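Local structure of NUDIX hydrolase (Jonesia denitrificans, 4KTB) at the interface of chains A and B and the interface of chains A and C. The protein is probably a Nudix-family hydrolase that may cleave diadenosine tetraphosphate asymmetrically. Coordinates in Å, arbitrary orientation; residue numbers count along the deposited sequence, not the author numbering. Chains: chain A/B/C, Putative uncharacterized protein.

Contact 1: the interface of chains A and B. Residues chain A 53-55, 139, 187; chain B 86, 106-109.
The guanidinium of B:Arg86 in this probable Nudix hydrolase turns one face to the backbone of chain A: A:Asp54 CA sits 3.8 Å above its plane, offset toward the rim. B:Arg86 NH2 lies 3.3 Å from A:Gly53 C, the carbonyl carbon. At its edge the group serves its own chain, NH2 donating to the carbonyl O of B:Pro106 at 3.0 Å, close to the guanidinium plane. NH1 donates to B:Ala107 O, reached from above that carbonyl's plane and tilted from the guanidinium's own. These two bonds fix the rotation of the flat group against the loop 106-109. B:Arg86 belongs to the helix 85-97. Its CG stands between the backbone N and the carbonyl carbon (chi1 62°), and a bend at chi3 (63°) swings the tip back to the loop, with CD packing near A:Asp54 CB. The carboxylate of A:Asp54 is close without pairing: OD1 is 4.6 Å from B:Arg86 NE, so any attraction would be a longer-range one.

The patch is part of a two-fold symmetric interface between copies of one protein in the deposited assembly; the structure alone does not show whether it forms in solution. Beyond the arginine, B:Ala107 pushes into chain A, its methyl CB meeting A:Val55 CG2 at 3.5 Å. A:Gly53 O lies near the same methyl, on another flank. Water 1 bridges the chains, 2.5 Å from A:Ala187 O and 2.6 Å from B:Ala107 O, with weak approaches to A:Asp54 OD1 and A:Val55 N. B:Ala107 O therefore has both the arginine and the water as polar partners. B:Pro109 CD rests 3.6 Å from A:Ala187 O.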
loop_
_atom_site.group_PDB
_atom_site.type_symbol
_atom_site.label_atom_id
_atom_site.label_comp_id
_atom_site.label_asym_id
_atom_site.label_seq_id
_atom_site.Cartn_x
_atom_site.Cartn_y
_atom_site.Cartn_z
ATOM N N GLY A 53 -13.939 3.121 10.871
ATOM C CA GLY A 53 -12.512 3.275 10.639
ATOM C C GLY A 53 -12.120 4.678 10.224
ATOM O O GLY A 53 -10.950 4.960 10.003
ATOM N N ASP A 54 -13.095 5.573 10.142
ATOM C CA ASP A 54 -12.837 6.896 9.603
ATOM C C ASP A 54 -12.053 7.767 10.584
ATOM O O ASP A 54 -12.406 7.876 11.752
ATOM C CB ASP A 54 -14.148 7.587 9.247
ATOM C CG ASP A 54 -13.943 8.756 8.328
ATOM O OD1 ASP A 54 -12.770 9.081 8.046
ATOM O OD2 ASP A 54 -14.945 9.354 7.885
ATOM N N VAL A 55 -10.993 8.396 10.104
ATOM C CA VAL A 55 -10.180 9.243 10.954
ATOM C C VAL A 55 -10.983 10.472 11.373
ATOM O O VAL A 55 -11.408 11.256 10.527
ATOM C CB VAL A 55 -8.903 9.690 10.242
ATOM C CG1 VAL A 55 -8.077 10.556 11.169
ATOM C CG2 VAL A 55 -8.087 8.493 9.798
ATOM N N ILE A 139 -0.094 5.188 10.319
ATOM C CA ILE A 139 -1.212 5.765 11.040
ATOM C C ILE A 139 -1.640 4.762 12.105
ATOM O O ILE A 139 -1.976 3.610 11.789
ATOM C CB ILE A 139 -2.396 5.989 10.112
ATOM C CG1 ILE A 139 -2.098 7.120 9.132
ATOM C CG2 ILE A 139 -3.646 6.325 10.895
ATOM C CD1 ILE A 139 -3.115 7.210 8.023
ATOM N N ALA A 187 -5.225 8.474 4.459
ATOM C CA ALA A 187 -6.499 8.150 5.110
ATOM C C ALA A 187 -7.712 8.686 4.341
ATOM O O ALA A 187 -8.858 8.405 4.681
ATOM C CB ALA A 187 -6.502 8.665 6.528
ATOM N N ARG B 86 -16.119 1.652 3.537
ATOM C CA ARG B 86 -15.868 1.335 4.943
ATOM C C ARG B 86 -17.161 0.963 5.656
ATOM O O ARG B 86 -17.155 0.157 6.581
ATOM C CB ARG B 86 -15.155 2.481 5.677
ATOM C CG ARG B 86 -15.945 3.777 5.741
ATOM C CD ARG B 86 -15.182 4.881 6.486
ATOM N NE ARG B 86 -13.946 5.247 5.804
ATOM C CZ ARG B 86 -12.740 4.763 6.095
ATOM N NH1 ARG B 86 -11.684 5.149 5.394
ATOM N NH2 ARG B 86 -12.591 3.889 7.080
ATOM N N PRO B 106 -9.970 -0.272 8.568
ATOM C CA PRO B 106 -8.754 0.500 8.316
ATOM C C PRO B 106 -9.113 1.929 8.009
ATOM O O PRO B 106 -10.097 2.170 7.305
ATOM C CB PRO B 106 -8.173 -0.149 7.053
ATOM C CG PRO B 106 -8.817 -1.484 6.961
ATOM C CD PRO B 106 -10.184 -1.304 7.540
ATOM N N ALA B 107 -8.324 2.858 8.538
ATOM C CA ALA B 107 -8.512 4.280 8.280
ATOM C C ALA B 107 -8.317 4.575 6.797
ATOM O O ALA B 107 -9.024 5.388 6.202
ATOM C CB ALA B 107 -7.557 5.098 9.132
ATOM N N SER B 108 -7.350 3.893 6.200
ATOM C CA SER B 108 -7.045 4.106 4.795
ATOM C C SER B 108 -7.946 3.291 3.911
ATOM O O SER B 108 -8.156 2.104 4.161
ATOM C CB SER B 108 -5.628 3.671 4.491
ATOM O OG SER B 108 -5.369 3.843 3.111
ATOM N N PRO B 109 -8.471 3.927 2.862
ATOM C CA PRO B 109 -9.194 3.173 1.842
ATOM C C PRO B 109 -8.288 2.323 0.957
ATOM O O PRO B 109 -8.831 1.646 0.096
ATOM C CB PRO B 109 -9.888 4.262 1.012
ATOM C CG PRO B 109 -9.153 5.539 1.338
ATOM C CD PRO B 109 -8.675 5.381 2.741
HETATM O O HOH W 1 -9.863 7.739 6.892
#

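Contact 2: the interface of chains A and C. Residues chain A 39-40, 79-80, 83, 85, 136; chain C 38-40, 132, 134.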
loop_
_atom_site.group_PDB
_atom_site.type_symbol
_atom_site.label_atom_id
_atom_site.label_comp_id
_atom_site.label_asym_id
_atom_site.label_seq_id
_atom_site.Cartn_x
_atom_site.Cartn_y
_atom_site.Cartn_z
ATOM N N LEU A 39 19.770 5.646 10.083
ATOM C CA LEU A 39 19.177 4.963 11.218
ATOM C C LEU A 39 17.766 4.562 10.855
ATOM O O LEU A 39 17.068 5.308 10.175
ATOM C CB LEU A 39 19.140 5.891 12.427
ATOM C CG LEU A 39 20.507 6.457 12.767
ATOM C CD1 LEU A 39 20.434 7.553 13.825
ATOM C CD2 LEU A 39 21.382 5.308 13.212
ATOM N N VAL A 40 17.352 3.388 11.327
ATOM C CA VAL A 40 15.975 2.928 11.141
ATOM C C VAL A 40 15.067 3.539 12.204
ATOM O O VAL A 40 15.278 3.363 13.406
ATOM C CB VAL A 40 15.856 1.406 11.198
ATOM C CG1 VAL A 40 14.427 0.995 10.932
ATOM C CG2 VAL A 40 16.773 0.776 10.169
ATOM N N VAL A 79 14.355 2.396 15.781
ATOM C CA VAL A 79 14.068 0.989 16.040
ATOM C C VAL A 79 15.320 0.383 16.643
ATOM O O VAL A 79 16.393 0.508 16.070
ATOM C CB VAL A 79 13.720 0.226 14.767
ATOM C CG1 VAL A 79 13.587 -1.272 15.081
ATOM C CG2 VAL A 79 12.420 0.739 14.189
HETATM N N MSE A 80 15.198 -0.264 17.795
HETATM C CA MSE A 80 16.375 -0.803 18.457
HETATM C C MSE A 80 16.905 -2.064 17.784
HETATM O O MSE A 80 16.183 -2.774 17.090
HETATM C CB MSE A 80 16.087 -1.115 19.925
HETATM C CG MSE A 80 15.463 0.029 20.692
HETATM SE SE MSE A 80 15.556 -0.298 22.592
HETATM C CE MSE A 80 15.100 -2.204 22.546
ATOM N N GLU A 83 15.087 -5.388 17.637
ATOM C CA GLU A 83 13.713 -5.054 17.985
ATOM C C GLU A 83 12.898 -5.039 16.701
ATOM O O GLU A 83 13.259 -4.327 15.765
ATOM C CB GLU A 83 13.648 -3.672 18.640
ATOM C CG GLU A 83 12.274 -3.008 18.607
ATOM C CD GLU A 83 12.241 -1.689 19.374
ATOM O OE1 GLU A 83 12.901 -0.717 18.944
ATOM O OE2 GLU A 83 11.557 -1.618 20.415
ATOM N N VAL A 85 9.988 -3.986 14.061
ATOM C CA VAL A 85 9.411 -2.671 13.804
ATOM C C VAL A 85 8.081 -2.481 14.519
ATOM O O VAL A 85 7.872 -1.467 15.171
ATOM C CB VAL A 85 9.233 -2.416 12.285
ATOM C CG1 VAL A 85 8.506 -1.088 12.034
ATOM C CG2 VAL A 85 10.579 -2.400 11.602
ATOM N N LEU A 136 9.818 4.438 8.692
ATOM C CA LEU A 136 8.592 3.772 8.250
ATOM C C LEU A 136 7.405 4.356 8.997
ATOM O O LEU A 136 7.302 4.234 10.221
ATOM C CB LEU A 136 8.666 2.273 8.524
ATOM C CG LEU A 136 9.789 1.558 7.787
ATOM C CD1 LEU A 136 9.901 0.112 8.238
ATOM C CD2 LEU A 136 9.536 1.606 6.310
ATOM N N PRO C 38 20.607 -1.609 13.785
ATOM C CA PRO C 38 20.021 -2.304 12.641
ATOM C C PRO C 38 20.347 -1.515 11.382
ATOM O O PRO C 38 20.506 -0.297 11.453
ATOM C CB PRO C 38 18.517 -2.259 12.926
ATOM C CG PRO C 38 18.330 -1.101 13.832
ATOM C CD PRO C 38 19.594 -0.977 14.640
ATOM N N LEU C 39 20.463 -2.202 10.255
ATOM C CA LEU C 39 20.881 -1.586 9.009
ATOM C C LEU C 39 19.696 -1.366 8.094
ATOM O O LEU C 39 18.853 -2.258 7.930
ATOM C CB LEU C 39 21.882 -2.487 8.288
ATOM C CG LEU C 39 23.134 -2.873 9.063
ATOM C CD1 LEU C 39 23.887 -3.966 8.351
ATOM C CD2 LEU C 39 24.017 -1.675 9.238
ATOM N N VAL C 40 19.657 -0.179 7.489
ATOM C CA VAL C 40 18.722 0.121 6.409
ATOM C C VAL C 40 19.122 -0.648 5.151
ATOM O O VAL C 40 20.249 -0.534 4.677
ATOM C CB VAL C 40 18.691 1.622 6.068
ATOM C CG1 VAL C 40 17.616 1.884 5.040
ATOM C CG2 VAL C 40 18.410 2.427 7.316
ATOM N N HIS C 132 21.375 -7.313 11.941
ATOM C CA HIS C 132 19.956 -7.003 11.894
ATOM C C HIS C 132 19.731 -5.987 10.781
ATOM O O HIS C 132 20.236 -4.857 10.857
ATOM C CB HIS C 132 19.483 -6.437 13.234
ATOM C CG HIS C 132 18.053 -5.964 13.239
ATOM N ND1 HIS C 132 17.573 -5.086 14.179
ATOM C CD2 HIS C 132 17.004 -6.271 12.437
ATOM C CE1 HIS C 132 16.290 -4.850 13.949
ATOM N NE2 HIS C 132 15.922 -5.557 12.898
ATOM N N VAL C 134 16.843 -4.056 8.263
ATOM C CA VAL C 134 15.466 -3.705 7.966
ATOM C C VAL C 134 15.402 -3.284 6.511
ATOM O O VAL C 134 15.858 -2.195 6.144
ATOM C CB VAL C 134 14.952 -2.561 8.835
ATOM C CG1 VAL C 134 13.467 -2.319 8.557
ATOM C CG2 VAL C 134 15.167 -2.882 10.304
#
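Chains A and C meet here through a mainly apolar, two-fold symmetric interface, in which valines near the beginnings of strands join two copies of the same protein within the deposited tetramer; whether this pairing persists in solution the structure alone does not show. A:Val40, near the start of strand 39-49, is the main contributor from chain A. Its CG2, anti to the carbonyl carbon and beside the backbone N, meets CG2 of C:Val40 at 3.7 Å, so the same branch from each copy does the touching. The two side chains cross obliquely. CG1 of A:Val40, anti to the backbone N (chi1 -177°), instead faces C:Val134 on strand 133-141 of the partner, 4.0 Å from its CG2. C:Val134 thus lies against both branches of A:Val40, while its own CG1 turns toward A:Val85 CG2 at 4.2 Å, at the first turn of helix 85-97.

Farther along, the surface becomes more polar on chain A. The pyrrolidine ring of C:Pro38 points its CG at the carbonyl oxygen of A:Val79, O, 3.4 Å away, a van der Waals contact against a backbone oxygen. Beside it the imidazole of C:His132 comes edge-on. A:Met80 O lies in the plane of this ring, 3.8 Å from CE1, and A:Glu83 O is also near the same carbon; these are contacts rather than hydrogen bonds. Within chain A the segment that receives the ring is braced by a nearly straight bond: the backbone N of the selenomethionine A:Met80 donates to A:Glu83 OE1 at 2.6 Å, on the anti side of the carboxylate and 24° out of its plane.

About 26 Å separates the C-alpha centres of contact 1 and contact 2, and chain A takes part in both, joining chain B through one surface and chain C through another. The strand 133-141 and the helix 85-97 serve at both, though in different copies: A:Ile139 and B:Arg86 belong to contact 1, while C:Val134, A:Leu136 and A:Val85 belong to contact 2. Because every copy carries both surfaces and each interface is two-fold symmetric, two different pairings could together build the four-chain assembly.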